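Local atomic coordinates of propionate kinase (Francisella tularensis subsp. tularensis, PDB entry 3KHY), a protein that probably catalyses the reversible, magnesium-dependent transfer of phosphate from ATP to acetate or propionate, giving the acyl phosphate and ADP, as a homodimer. Residues 2-7 with 79-84; 83-88 with 140-145; 89-94 with 167-172; 177-182 with 373-378; 205-210 with 226-231. All coordinates share one frame; numbering follows the deposited sequence.

Contact 1: 2-7 with 79-84; sequences SEILVL and IVAIGH
L5 and L7 face I79, I82 and H84 across two parallel strands, 3-7 and 79-84, whose axes approach to 4.7 Å and diverge by 21°. The backbone of L5 is gripped twice: its N donates to A81 O at 3.1 Å, and its O accepts from G83 N at 2.9 Å. L5 CG stands anti to the backbone N (chi1 178°), and its CB lies 4.3 Å from I82 CG1. L7 lies alongside H84, pointing the same way, and its CD1 reaches both H84 CE1 and I82 CG2 at 3.8 Å. I79 belongs to the same face, its CD1 4.4 Å from L5 CB, but here the register slips: E3 pairs with I79 and L5 with I82, leaving one extra residue in a beta bulge at V80, whose N still donates to E3 O at 2.8 Å. On the other face, I4 CD1 packs 3.9 Å from A81 CB. The pair sits inside the large sheet, where strand 14-20 borders 3-9. Helix 118-131 covers the face of L7, I82 and H84 through C128, while helix 372-382 packs against I4, V6 and A81.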
# COMPACT_ATOMS: atom_id res chain seq x y z
N SER A 2 3.87 -40.15 20.67
CA SER A 2 5.08 -39.36 20.49
C SER A 2 4.79 -37.86 20.60
O SER A 2 3.66 -37.41 20.42
CB SER A 2 5.72 -39.67 19.14
OG SER A 2 4.88 -39.27 18.07
N GLU A 3 5.84 -37.09 20.90
CA GLU A 3 5.70 -35.66 21.12
C GLU A 3 6.75 -34.86 20.35
O GLU A 3 7.85 -35.34 20.09
CB GLU A 3 5.79 -35.35 22.62
CG GLU A 3 4.66 -36.01 23.43
CD GLU A 3 4.87 -35.89 24.94
OE1 GLU A 3 5.73 -35.10 25.37
OE2 GLU A 3 4.17 -36.60 25.69
N ILE A 4 6.38 -33.64 19.97
CA ILE A 4 7.28 -32.73 19.27
C ILE A 4 7.51 -31.51 20.15
O ILE A 4 6.57 -30.96 20.73
CB ILE A 4 6.65 -32.24 17.96
CG1 ILE A 4 6.29 -33.42 17.05
CG2 ILE A 4 7.58 -31.27 17.25
CD1 ILE A 4 7.41 -33.87 16.16
N LEU A 5 8.77 -31.10 20.26
CA LEU A 5 9.11 -29.90 21.00
C LEU A 5 9.12 -28.75 20.01
O LEU A 5 9.87 -28.79 19.05
CB LEU A 5 10.49 -30.03 21.66
CG LEU A 5 10.95 -28.80 22.42
CD1 LEU A 5 9.96 -28.47 23.53
CD2 LEU A 5 12.34 -28.99 22.98
N VAL A 6 8.29 -27.74 20.24
CA VAL A 6 8.17 -26.62 19.31
C VAL A 6 8.79 -25.37 19.90
O VAL A 6 8.47 -24.98 21.03
CB VAL A 6 6.69 -26.35 18.96
CG1 VAL A 6 6.57 -25.14 18.03
CG2 VAL A 6 6.08 -27.57 18.30
N LEU A 7 9.70 -24.74 19.16
CA LEU A 7 10.45 -23.61 19.69
C LEU A 7 10.36 -22.37 18.84
O LEU A 7 10.34 -22.43 17.61
CB LEU A 7 11.94 -23.96 19.83
CG LEU A 7 12.30 -25.17 20.69
CD1 LEU A 7 13.81 -25.40 20.58
CD2 LEU A 7 11.87 -24.95 22.15
N ILE A 79 9.81 -37.48 23.18
CA ILE A 79 10.04 -36.50 22.13
C ILE A 79 10.74 -37.13 20.93
O ILE A 79 11.78 -37.76 21.09
CB ILE A 79 10.84 -35.30 22.64
CG1 ILE A 79 10.02 -34.53 23.68
CG2 ILE A 79 11.22 -34.37 21.48
CD1 ILE A 79 10.80 -33.45 24.39
N VAL A 80 10.17 -36.94 19.74
CA VAL A 80 10.72 -37.56 18.53
C VAL A 80 11.40 -36.56 17.61
O VAL A 80 12.17 -36.94 16.73
CB VAL A 80 9.63 -38.33 17.76
CG1 VAL A 80 8.55 -37.39 17.27
CG2 VAL A 80 10.24 -39.08 16.59
N ALA A 81 11.11 -35.27 17.78
CA ALA A 81 11.76 -34.25 16.97
C ALA A 81 11.56 -32.85 17.54
O ALA A 81 10.75 -32.65 18.45
CB ALA A 81 11.25 -34.31 15.53
N ILE A 82 12.31 -31.89 17.00
CA ILE A 82 12.20 -30.49 17.39
C ILE A 82 11.84 -29.62 16.18
O ILE A 82 12.51 -29.68 15.14
CB ILE A 82 13.53 -29.98 17.99
CG1 ILE A 82 13.95 -30.85 19.17
CG2 ILE A 82 13.41 -28.52 18.41
CD1 ILE A 82 15.34 -30.54 19.68
N GLY A 83 10.78 -28.83 16.31
CA GLY A 83 10.39 -27.91 15.25
C GLY A 83 10.68 -26.47 15.63
O GLY A 83 10.30 -26.03 16.71
N HIS A 84 11.37 -25.76 14.75
CA HIS A 84 11.78 -24.38 14.99
C HIS A 84 11.01 -23.43 14.10
O HIS A 84 10.96 -23.62 12.89
CB HIS A 84 13.26 -24.18 14.68
CG HIS A 84 14.18 -25.00 15.53
ND1 HIS A 84 14.78 -24.50 16.67
CD2 HIS A 84 14.61 -26.28 15.41
CE1 HIS A 84 15.54 -25.44 17.21
NE2 HIS A 84 15.45 -26.53 16.47

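Contact 2: 83-88 with 140-145; sequences GHRVVH and VFDTAF
R85 and D142 form a salt bridge where the parallel strands 79-86 and 137-141 end, with R85 NE 3.1 Å from D142 OD1. The same NE makes a weak hydrogen bond of 3.3 Å to D142 OD2. The arginine runs extended from CG to NE and crosses the aspartate at about a right angle, the guanidinium and carboxylate planes being turned 65° apart.

Backbone hydrogen bonds hold the strands together: V140 N donates to H84 O, V86 N to V140 O, and D142 N to V86 O at 2.9 Å. The V86 N bond is the oblique one, its donor lying 37° out of the carbonyl plane. D142 is thereby pinned by its own amide as well as by its carboxylate.

Apolar contacts follow. V86 and F141 lie side by side, with V86 CG1 3.5 Å from F141 CD1, and F93 stacks on the F141 ring. T143 CG2 makes a CH-pi contact with H88, 3.8 Å from the ring centroid and only 4° off its normal. H88 ND1 pairs with G90 N, and T143 OG1 with G89 N, so both are tied into the following loop.

R85 NH2 also forms a salt bridge with E372. The guanidinium of R85, a predicted substrate ligand, thus bridges D142, the predicted proton donor/acceptor, and E372, a predicted magnesium ligand, consistent with a preorganised active site.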
# COMPACT_ATOMS: atom_id res chain seq x y z
N GLY A 83 10.78 -28.83 16.31
CA GLY A 83 10.39 -27.91 15.25
C GLY A 83 10.68 -26.47 15.63
O GLY A 83 10.30 -26.03 16.71
N HIS A 84 11.37 -25.76 14.75
CA HIS A 84 11.78 -24.38 14.99
C HIS A 84 11.01 -23.43 14.10
O HIS A 84 10.96 -23.62 12.89
CB HIS A 84 13.26 -24.18 14.68
CG HIS A 84 14.18 -25.00 15.53
ND1 HIS A 84 14.78 -24.50 16.67
CD2 HIS A 84 14.61 -26.28 15.41
CE1 HIS A 84 15.54 -25.44 17.21
NE2 HIS A 84 15.45 -26.53 16.47
N ARG A 85 10.41 -22.41 14.70
CA ARG A 85 9.89 -21.30 13.93
C ARG A 85 11.07 -20.53 13.37
O ARG A 85 12.04 -20.28 14.08
CB ARG A 85 9.05 -20.38 14.82
CG ARG A 85 8.32 -19.28 14.05
CD ARG A 85 7.40 -18.49 15.00
NE ARG A 85 6.39 -17.75 14.26
CZ ARG A 85 5.09 -18.03 14.29
NH1 ARG A 85 4.64 -19.02 15.05
NH2 ARG A 85 4.23 -17.30 13.59
N VAL A 86 10.99 -20.19 12.09
CA VAL A 86 11.94 -19.28 11.48
C VAL A 86 11.14 -18.19 10.77
O VAL A 86 10.31 -18.48 9.92
CB VAL A 86 12.86 -20.01 10.48
CG1 VAL A 86 13.73 -19.01 9.73
CG2 VAL A 86 13.72 -21.03 11.22
N VAL A 87 11.39 -16.94 11.13
CA VAL A 87 10.56 -15.84 10.64
C VAL A 87 10.72 -15.57 9.14
O VAL A 87 9.75 -15.23 8.47
CB VAL A 87 10.75 -14.54 11.47
CG1 VAL A 87 10.40 -14.81 12.94
CG2 VAL A 87 12.17 -14.03 11.36
N HIS A 88 11.93 -15.74 8.59
CA HIS A 88 12.12 -15.40 7.18
C HIS A 88 12.99 -16.38 6.41
O HIS A 88 14.17 -16.56 6.73
CB HIS A 88 12.69 -13.98 7.05
CG HIS A 88 12.23 -13.26 5.83
ND1 HIS A 88 12.41 -13.75 4.56
CD2 HIS A 88 11.59 -12.07 5.68
CE1 HIS A 88 11.92 -12.90 3.67
NE2 HIS A 88 11.41 -11.87 4.33
N VAL A 140 10.36 -24.32 10.16
CA VAL A 140 9.07 -23.95 9.59
C VAL A 140 9.04 -22.43 9.46
O VAL A 140 9.11 -21.71 10.46
CB VAL A 140 7.92 -24.41 10.49
CG1 VAL A 140 6.57 -24.05 9.88
CG2 VAL A 140 8.01 -25.93 10.76
N PHE A 141 8.92 -21.94 8.22
CA PHE A 141 9.12 -20.52 7.91
C PHE A 141 7.82 -19.73 7.81
O PHE A 141 6.88 -20.17 7.14
CB PHE A 141 9.89 -20.40 6.59
CG PHE A 141 11.14 -21.23 6.54
CD1 PHE A 141 12.35 -20.72 6.95
CD2 PHE A 141 11.08 -22.55 6.10
CE1 PHE A 141 13.51 -21.50 6.92
CE2 PHE A 141 12.23 -23.33 6.06
CZ PHE A 141 13.44 -22.81 6.47
N ASP A 142 7.77 -18.56 8.46
CA ASP A 142 6.59 -17.70 8.42
C ASP A 142 6.32 -17.19 7.01
O ASP A 142 5.24 -16.67 6.72
CB ASP A 142 6.77 -16.47 9.33
CG ASP A 142 6.84 -16.83 10.80
OD1 ASP A 142 6.46 -17.96 11.19
OD2 ASP A 142 7.29 -15.97 11.59
N THR A 143 7.31 -17.31 6.14
CA THR A 143 7.21 -16.79 4.77
C THR A 143 6.87 -17.88 3.74
O THR A 143 6.44 -17.56 2.63
CB THR A 143 8.51 -16.11 4.33
OG1 THR A 143 9.62 -16.97 4.64
CG2 THR A 143 8.70 -14.77 5.06
N ALA A 144 7.03 -19.15 4.10
CA ALA A 144 6.93 -20.23 3.11
C ALA A 144 5.56 -20.31 2.42
O ALA A 144 5.49 -20.47 1.19
CB ALA A 144 7.26 -21.57 3.76
N PHE A 145 4.49 -20.22 3.20
CA PHE A 145 3.13 -20.33 2.66
C PHE A 145 2.87 -19.35 1.51
O PHE A 145 2.15 -19.67 0.57
CB PHE A 145 2.08 -20.12 3.78
CG PHE A 145 0.65 -20.40 3.34
CD1 PHE A 145 0.31 -21.64 2.82
CD2 PHE A 145 -0.34 -19.44 3.49
CE1 PHE A 145 -1.00 -21.90 2.42
CE2 PHE A 145 -1.66 -19.69 3.10
CZ PHE A 145 -1.98 -20.94 2.55

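Contact 3: 89-94 with 167-172; sequences GGQYFS and NIRKYG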
# COMPACT_ATOMS: atom_id res chain seq x y z
N GLY A 89 12.41 -17.01 5.39
CA GLY A 89 13.12 -17.96 4.54
C GLY A 89 13.35 -17.50 3.10
O GLY A 89 13.72 -18.30 2.23
N GLY A 90 13.14 -16.21 2.85
CA GLY A 90 13.38 -15.63 1.54
C GLY A 90 12.72 -16.43 0.43
O GLY A 90 11.63 -16.98 0.61
N GLN A 91 13.38 -16.51 -0.72
CA GLN A 91 12.87 -17.31 -1.83
C GLN A 91 13.41 -18.73 -1.81
O GLN A 91 13.06 -19.54 -2.66
CB GLN A 91 13.17 -16.64 -3.17
CG GLN A 91 12.34 -15.40 -3.42
CD GLN A 91 12.43 -14.92 -4.86
OE1 GLN A 91 13.32 -14.14 -5.21
NE2 GLN A 91 11.52 -15.40 -5.70
N TYR A 92 14.25 -19.03 -0.82
CA TYR A 92 14.83 -20.36 -0.68
C TYR A 92 13.83 -21.42 -0.25
O TYR A 92 13.93 -22.58 -0.65
CB TYR A 92 15.96 -20.35 0.34
CG TYR A 92 17.18 -19.57 -0.07
CD1 TYR A 92 18.08 -20.10 -0.99
CD2 TYR A 92 17.46 -18.33 0.48
CE1 TYR A 92 19.22 -19.39 -1.37
CE2 TYR A 92 18.58 -17.62 0.12
CZ TYR A 92 19.46 -18.15 -0.81
OH TYR A 92 20.58 -17.45 -1.18
N PHE A 93 12.88 -21.05 0.61
CA PHE A 93 12.03 -22.06 1.23
C PHE A 93 10.55 -21.84 0.97
O PHE A 93 9.98 -20.83 1.40
CB PHE A 93 12.28 -22.11 2.73
CG PHE A 93 13.69 -22.49 3.10
CD1 PHE A 93 14.11 -23.80 2.99
CD2 PHE A 93 14.58 -21.54 3.55
CE1 PHE A 93 15.41 -24.16 3.33
CE2 PHE A 93 15.89 -21.90 3.90
CZ PHE A 93 16.29 -23.21 3.79
N SER A 94 9.93 -22.79 0.28
CA SER A 94 8.50 -22.75 0.00
C SER A 94 7.78 -23.82 0.82
O SER A 94 6.58 -24.03 0.66
CB SER A 94 8.26 -22.98 -1.49
OG SER A 94 8.72 -24.26 -1.86
N ASN A 167 16.91 -9.22 -3.89
CA ASN A 167 15.80 -9.99 -3.34
C ASN A 167 14.72 -9.15 -2.66
O ASN A 167 14.06 -9.61 -1.73
CB ASN A 167 16.36 -11.03 -2.35
CG ASN A 167 17.41 -11.92 -2.99
OD1 ASN A 167 17.16 -12.57 -4.00
ND2 ASN A 167 18.60 -11.93 -2.41
N ILE A 168 14.56 -7.91 -3.12
CA ILE A 168 13.54 -7.04 -2.57
C ILE A 168 12.22 -7.29 -3.29
O ILE A 168 12.11 -7.03 -4.50
CB ILE A 168 13.93 -5.55 -2.68
CG1 ILE A 168 15.24 -5.30 -1.93
CG2 ILE A 168 12.81 -4.66 -2.14
CD1 ILE A 168 15.83 -3.93 -2.18
N ARG A 169 11.25 -7.80 -2.55
CA ARG A 169 9.91 -8.13 -3.06
C ARG A 169 9.02 -8.37 -1.85
O ARG A 169 9.49 -8.39 -0.72
CB ARG A 169 9.95 -9.41 -3.91
CG ARG A 169 10.38 -10.63 -3.08
CD ARG A 169 10.81 -11.85 -3.89
NE ARG A 169 9.72 -12.51 -4.60
CZ ARG A 169 9.64 -12.61 -5.93
NH1 ARG A 169 10.59 -12.07 -6.68
NH2 ARG A 169 8.61 -13.25 -6.51
N LYS A 170 7.72 -8.55 -2.10
CA LYS A 170 6.81 -8.93 -1.04
C LYS A 170 7.02 -10.40 -0.67
O LYS A 170 6.99 -11.26 -1.56
CB LYS A 170 5.37 -8.71 -1.49
CG LYS A 170 4.33 -9.23 -0.48
CD LYS A 170 2.92 -8.94 -0.98
CE LYS A 170 2.56 -7.50 -0.63
NZ LYS A 170 1.14 -7.22 -0.84
N TYR A 171 7.24 -10.68 0.61
CA TYR A 171 7.26 -12.06 1.13
C TYR A 171 6.05 -12.37 2.01
O TYR A 171 5.62 -13.51 2.10
CB TYR A 171 8.53 -12.32 1.95
CG TYR A 171 9.78 -12.26 1.12
CD1 TYR A 171 10.18 -13.35 0.36
CD2 TYR A 171 10.54 -11.10 1.06
CE1 TYR A 171 11.32 -13.29 -0.43
CE2 TYR A 171 11.68 -11.04 0.28
CZ TYR A 171 12.07 -12.14 -0.47
OH TYR A 171 13.21 -12.07 -1.25
N GLY A 172 5.52 -11.35 2.69
CA GLY A 172 4.45 -11.58 3.64
C GLY A 172 4.95 -12.27 4.90
O GLY A 172 6.16 -12.53 5.02
O HOH W 1 13.28 -11.60 -6.43
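G90 and Q91 press against the buried ring of Y171, and this is the closely fitted part of the contact. Y171 CE1 is 3.5 Å from G90 C, and Q91 CG comes to the ring edge, 3.8 Å from the same CE1. One face of the ring is taken by its own loop, since R169 CG lies over it, toward the rim. The phenol is fixed at its far end, again within its own loop, where Y171 OH donates to N167 O at 2.6 Å.

The other side is looser and wetter. Here the amide of Q91, an exposed residue, stacks over the guanidinium of R169, which a bend at chi3 (-70°) turns beneath it. The two planes are 16° apart, and Q91 NE2 stands 3.4 Å from R169 CZ, over the centre of the group. No direct hydrogen bond joins the two loops; instead a water donates to Q91 OE1 at 2.8 Å and accepts from R169 NH1 at 2.7 Å, bridging the stacked groups at one border. This end of the contact leads to solvent.

Loop 89-94 follows strand 79-86 and rests Y92 and F93 on helix 101-109. Loop 167-172 leads toward helix 175-188; its R169 packs on helix 151-154, and its Y171 meets H88 edge-to-face.

Contact 4: 177-182 with 373-378; sequences SHKYVS and ELMIAQ
The selenium of the selenomethionine M375 sits at the very edge of the Y180 ring, a Met-aromatic contact in which SE is 5.4 Å from the ring centroid and 89° off the ring normal. It marks the point where helices 177-182 and 373-378 cross almost perpendicularly, at 87°, with their axes 9.6 Å apart. The CA atoms of Y180 and M375 come within 6.0 Å of each other there.

M375 starts with CG anti to its backbone N and then bends at chi2 (67°), which sends SE back along the tyrosine, so that the two side chains slide past each other in opposite directions. SE touches Y180 CB at 3.8 Å, and M375 CB lies 3.9 Å from that same Y180 CB. At the phenol end, L374 CD2 is 4.1 Å from Y180 CE1, approaching obliquely. Q378 OE1 lies near the ring plane, 4.4 Å from Y180 CD1. The methyl end of M375 is modelled too close to the K179 side chain, and that detail is doubtful.

Helix 175-188 packs on strand 196-201 of one sheet, and helix 372-382 on strands 3-9 and 14-20 of the other, so the crossing joins the two halves of the actin-like kinase fold.

No hydrogen bond links the segments. Polar ends turn to other partners: K179 NZ to E379, E373 to K15, and H178 to S206. The crossing therefore rests on apolar packing and an edge-on Met-aromatic contact, with selenium in the place of the natural sulfur, while the salt bridge of K179 to E379 ties the two helices just beyond it.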
# COMPACT_ATOMS: atom_id res chain seq x y z
N SER A 177 0.19 -19.38 10.34
CA SER A 177 -1.18 -19.20 10.80
C SER A 177 -2.16 -19.21 9.62
O SER A 177 -3.20 -19.86 9.67
CB SER A 177 -1.31 -17.92 11.62
OG SER A 177 -2.67 -17.64 11.93
N HIS A 178 -1.83 -18.50 8.54
CA HIS A 178 -2.68 -18.52 7.35
C HIS A 178 -2.84 -19.92 6.76
O HIS A 178 -3.92 -20.30 6.33
CB HIS A 178 -2.16 -17.54 6.29
CG HIS A 178 -2.34 -16.11 6.69
ND1 HIS A 178 -3.59 -15.55 6.87
CD2 HIS A 178 -1.45 -15.13 6.96
CE1 HIS A 178 -3.45 -14.29 7.24
NE2 HIS A 178 -2.16 -14.01 7.30
N LYS A 179 -1.77 -20.70 6.78
CA LYS A 179 -1.84 -22.08 6.32
C LYS A 179 -2.71 -22.96 7.21
O LYS A 179 -3.61 -23.65 6.74
CB LYS A 179 -0.43 -22.67 6.23
CG LYS A 179 -0.38 -24.05 5.56
CD LYS A 179 1.06 -24.46 5.27
CE LYS A 179 1.11 -25.70 4.38
NZ LYS A 179 1.24 -26.91 5.23
N TYR A 180 -2.44 -22.94 8.51
CA TYR A 180 -3.22 -23.71 9.46
C TYR A 180 -4.71 -23.34 9.37
O TYR A 180 -5.57 -24.20 9.30
CB TYR A 180 -2.70 -23.53 10.89
CG TYR A 180 -3.59 -24.21 11.91
CD1 TYR A 180 -3.44 -25.56 12.19
CD2 TYR A 180 -4.60 -23.51 12.55
CE1 TYR A 180 -4.26 -26.19 13.10
CE2 TYR A 180 -5.43 -24.13 13.47
CZ TYR A 180 -5.25 -25.48 13.73
OH TYR A 180 -6.07 -26.11 14.63
N VAL A 181 -5.01 -22.04 9.38
CA VAL A 181 -6.42 -21.62 9.41
C VAL A 181 -7.16 -21.95 8.10
O VAL A 181 -8.31 -22.37 8.11
CB VAL A 181 -6.55 -20.12 9.79
CG1 VAL A 181 -7.95 -19.60 9.51
CG2 VAL A 181 -6.22 -19.93 11.27
N SER A 182 -6.49 -21.76 6.97
CA SER A 182 -7.13 -22.09 5.71
C SER A 182 -7.31 -23.60 5.62
O SER A 182 -8.30 -24.07 5.07
CB SER A 182 -6.37 -21.52 4.50
OG SER A 182 -5.04 -22.01 4.44
N GLU A 373 1.62 -23.30 16.82
CA GLU A 373 2.51 -24.28 17.44
C GLU A 373 2.12 -25.68 16.99
O GLU A 373 2.98 -26.50 16.68
CB GLU A 373 2.47 -24.17 18.97
CG GLU A 373 2.79 -22.78 19.53
CD GLU A 373 1.64 -21.78 19.35
OE1 GLU A 373 0.49 -22.19 19.08
OE2 GLU A 373 1.89 -20.56 19.48
N LEU A 374 0.82 -25.96 16.93
CA LEU A 374 0.35 -27.24 16.40
C LEU A 374 0.74 -27.42 14.94
O LEU A 374 1.13 -28.50 14.52
CB LEU A 374 -1.18 -27.37 16.56
CG LEU A 374 -1.84 -28.64 16.01
CD1 LEU A 374 -1.21 -29.89 16.60
CD2 LEU A 374 -3.34 -28.62 16.28
N MSE A 375 0.64 -26.34 14.16
CA MSE A 375 0.99 -26.42 12.75
C MSE A 375 2.47 -26.76 12.59
O MSE A 375 2.84 -27.55 11.74
CB MSE A 375 0.68 -25.09 12.06
CG MSE A 375 0.91 -25.11 10.56
SE MSE A 375 -0.35 -26.29 9.61
CE MSE A 375 0.49 -26.28 7.87
N ILE A 376 3.31 -26.12 13.40
CA ILE A 376 4.73 -26.41 13.35
C ILE A 376 4.98 -27.87 13.73
O ILE A 376 5.81 -28.54 13.12
CB ILE A 376 5.51 -25.47 14.28
CG1 ILE A 376 5.60 -24.07 13.66
CG2 ILE A 376 6.91 -26.01 14.55
CD1 ILE A 376 6.17 -23.03 14.63
N ALA A 377 4.25 -28.37 14.73
CA ALA A 377 4.38 -29.77 15.14
C ALA A 377 3.95 -30.72 14.02
O ALA A 377 4.58 -31.76 13.80
CB ALA A 377 3.59 -30.05 16.40
N GLN A 378 2.88 -30.36 13.31
CA GLN A 378 2.41 -31.18 12.20
C GLN A 378 3.37 -31.17 11.01
O GLN A 378 3.60 -32.20 10.38
CB GLN A 378 1.02 -30.73 11.74
CG GLN A 378 -0.08 -30.99 12.76
CD GLN A 378 -1.39 -30.34 12.37
OE1 GLN A 378 -1.42 -29.45 11.52
NE2 GLN A 378 -2.47 -30.76 13.01

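Contact 5: 205-210 with 226-231; sequences CSITAV and DGLVMG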
# COMPACT_ATOMS: atom_id res chain seq x y z
N CYS A 205 -0.84 -7.93 12.51
CA CYS A 205 -2.07 -8.17 11.73
C CYS A 205 -1.72 -8.31 10.27
O CYS A 205 -0.99 -7.50 9.71
CB CYS A 205 -3.06 -6.99 11.89
SG CYS A 205 -3.67 -6.74 13.58
N SER A 206 -2.26 -9.35 9.63
CA SER A 206 -2.09 -9.50 8.19
C SER A 206 -3.31 -10.22 7.60
O SER A 206 -4.05 -10.91 8.31
CB SER A 206 -0.83 -10.29 7.87
OG SER A 206 -1.04 -11.66 8.16
N ILE A 207 -3.52 -10.03 6.31
CA ILE A 207 -4.66 -10.64 5.65
C ILE A 207 -4.20 -11.32 4.35
O ILE A 207 -3.30 -10.84 3.67
CB ILE A 207 -5.76 -9.58 5.41
CG1 ILE A 207 -6.98 -10.20 4.74
CG2 ILE A 207 -5.22 -8.39 4.57
CD1 ILE A 207 -8.16 -9.25 4.76
N THR A 208 -4.78 -12.47 4.05
CA THR A 208 -4.29 -13.27 2.94
C THR A 208 -5.43 -13.76 2.08
O THR A 208 -6.48 -14.16 2.60
CB THR A 208 -3.50 -14.47 3.46
OG1 THR A 208 -2.34 -13.99 4.16
CG2 THR A 208 -3.07 -15.40 2.32
N ALA A 209 -5.23 -13.73 0.77
CA ALA A 209 -6.18 -14.32 -0.17
C ALA A 209 -5.71 -15.73 -0.51
O ALA A 209 -4.64 -15.92 -1.09
CB ALA A 209 -6.28 -13.47 -1.45
N VAL A 210 -6.52 -16.71 -0.15
CA VAL A 210 -6.20 -18.12 -0.35
C VAL A 210 -7.13 -18.72 -1.41
O VAL A 210 -8.35 -18.75 -1.24
CB VAL A 210 -6.32 -18.90 0.96
CG1 VAL A 210 -6.12 -20.40 0.72
CG2 VAL A 210 -5.30 -18.37 1.98
N ASP A 226 4.58 -4.04 6.96
CA ASP A 226 3.65 -3.48 5.96
C ASP A 226 2.21 -3.99 6.08
O ASP A 226 1.95 -5.05 6.68
CB ASP A 226 4.15 -3.80 4.55
CG ASP A 226 3.67 -2.79 3.51
OD1 ASP A 226 3.07 -1.74 3.88
OD2 ASP A 226 3.90 -3.04 2.31
N GLY A 227 1.28 -3.25 5.49
CA GLY A 227 -0.09 -3.70 5.34
C GLY A 227 -1.08 -3.11 6.33
O GLY A 227 -1.30 -1.88 6.37
N LEU A 228 -1.70 -3.99 7.11
CA LEU A 228 -2.74 -3.61 8.08
C LEU A 228 -2.21 -2.77 9.24
O LEU A 228 -1.02 -2.83 9.58
CB LEU A 228 -3.41 -4.88 8.64
CG LEU A 228 -4.16 -5.75 7.63
CD1 LEU A 228 -4.88 -6.93 8.35
CD2 LEU A 228 -5.17 -4.91 6.83
N VAL A 229 -3.11 -1.98 9.85
CA VAL A 229 -2.80 -1.30 11.11
C VAL A 229 -2.57 -2.36 12.20
O VAL A 229 -3.28 -3.36 12.25
CB VAL A 229 -3.95 -0.35 11.55
CG1 VAL A 229 -3.67 0.28 12.92
CG2 VAL A 229 -4.17 0.73 10.49
N MSE A 230 -1.56 -2.15 13.04
CA MSE A 230 -1.26 -3.12 14.11
C MSE A 230 -1.10 -2.42 15.47
O MSE A 230 -1.34 -1.22 15.58
CB MSE A 230 -0.02 -3.94 13.75
CG MSE A 230 0.08 -4.26 12.26
SE MSE A 230 1.54 -5.52 11.81
CE MSE A 230 1.56 -5.21 9.87
N GLY A 231 -0.71 -3.16 16.49
CA GLY A 231 -0.57 -2.59 17.83
C GLY A 231 0.40 -1.42 17.87
O GLY A 231 0.08 -0.35 18.38
O HOH W 2 -0.35 -6.63 7.20
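C205 sets its side chain into a hollow lined by L228, V229 and M230, at the start of a strand in the nucleotide-side sheet of this actin-like ATPase fold. The strand directly follows residues 200-204, predicted to bind ATP. The cysteine CB lies 3.9 Å from L228 CB, and its SG comes within 3.7 Å of V229 O, so a peptide carbonyl forms part of the hollow's wall.

The complementary bump is L228. Its branched end reaches along the strand, with CD1 against the backbone, 3.7 Å from S206 C, and CD2 4.1 Å from I207 CG2; the leucine and isoleucine cross at about a right angle. F303 of helix 287-307 touches both I207 and L228, adding a helix to the same apolar patch.

The selenomethionine M230 flanks the cysteine from another direction. Its chain, extended beyond CG (chi2 -172°), runs past the C205 backbone and brings CE to 3.4 Å from C205 O. S206 points the other way, toward H174 and H178, to which its OG is hydrogen-bonded; H174 is a predicted transition-state stabiliser. V229, also turned away from the strand, packs on A157 of the second subunit, so the loop reaches the dimer interface.

No direct hydrogen bond joins the loop to the strand; near G227, which has positive phi, a water links them: it donates to C205 O at 2.7 Å and D226 O at 2.8 Å, and accepts from L228 N at 3.0 Å.

How the contacts relate
Contacts 1 and 2 share strand 79-86 within the large sheet, their centres 15 Å apart, and L7 O bonds to R85 N where they meet. Contact 3 follows contact 2, 11 Å away, as the chain leaves that strand; their segments alternate in sequence. Contact 4 lies 14 Å from contact 1, where V6 packs against I376, and 11 Å from contact 2, where F145 rests on helix 175-188. Contact 5, whose strand 205-211 lies in the second sheet, is nested in the loop closed by contact 4, 17 Å away, and meets it through H178 and S206. The series thus runs from one domain across the predicted active site to the other, with contact 4 between the two sheets.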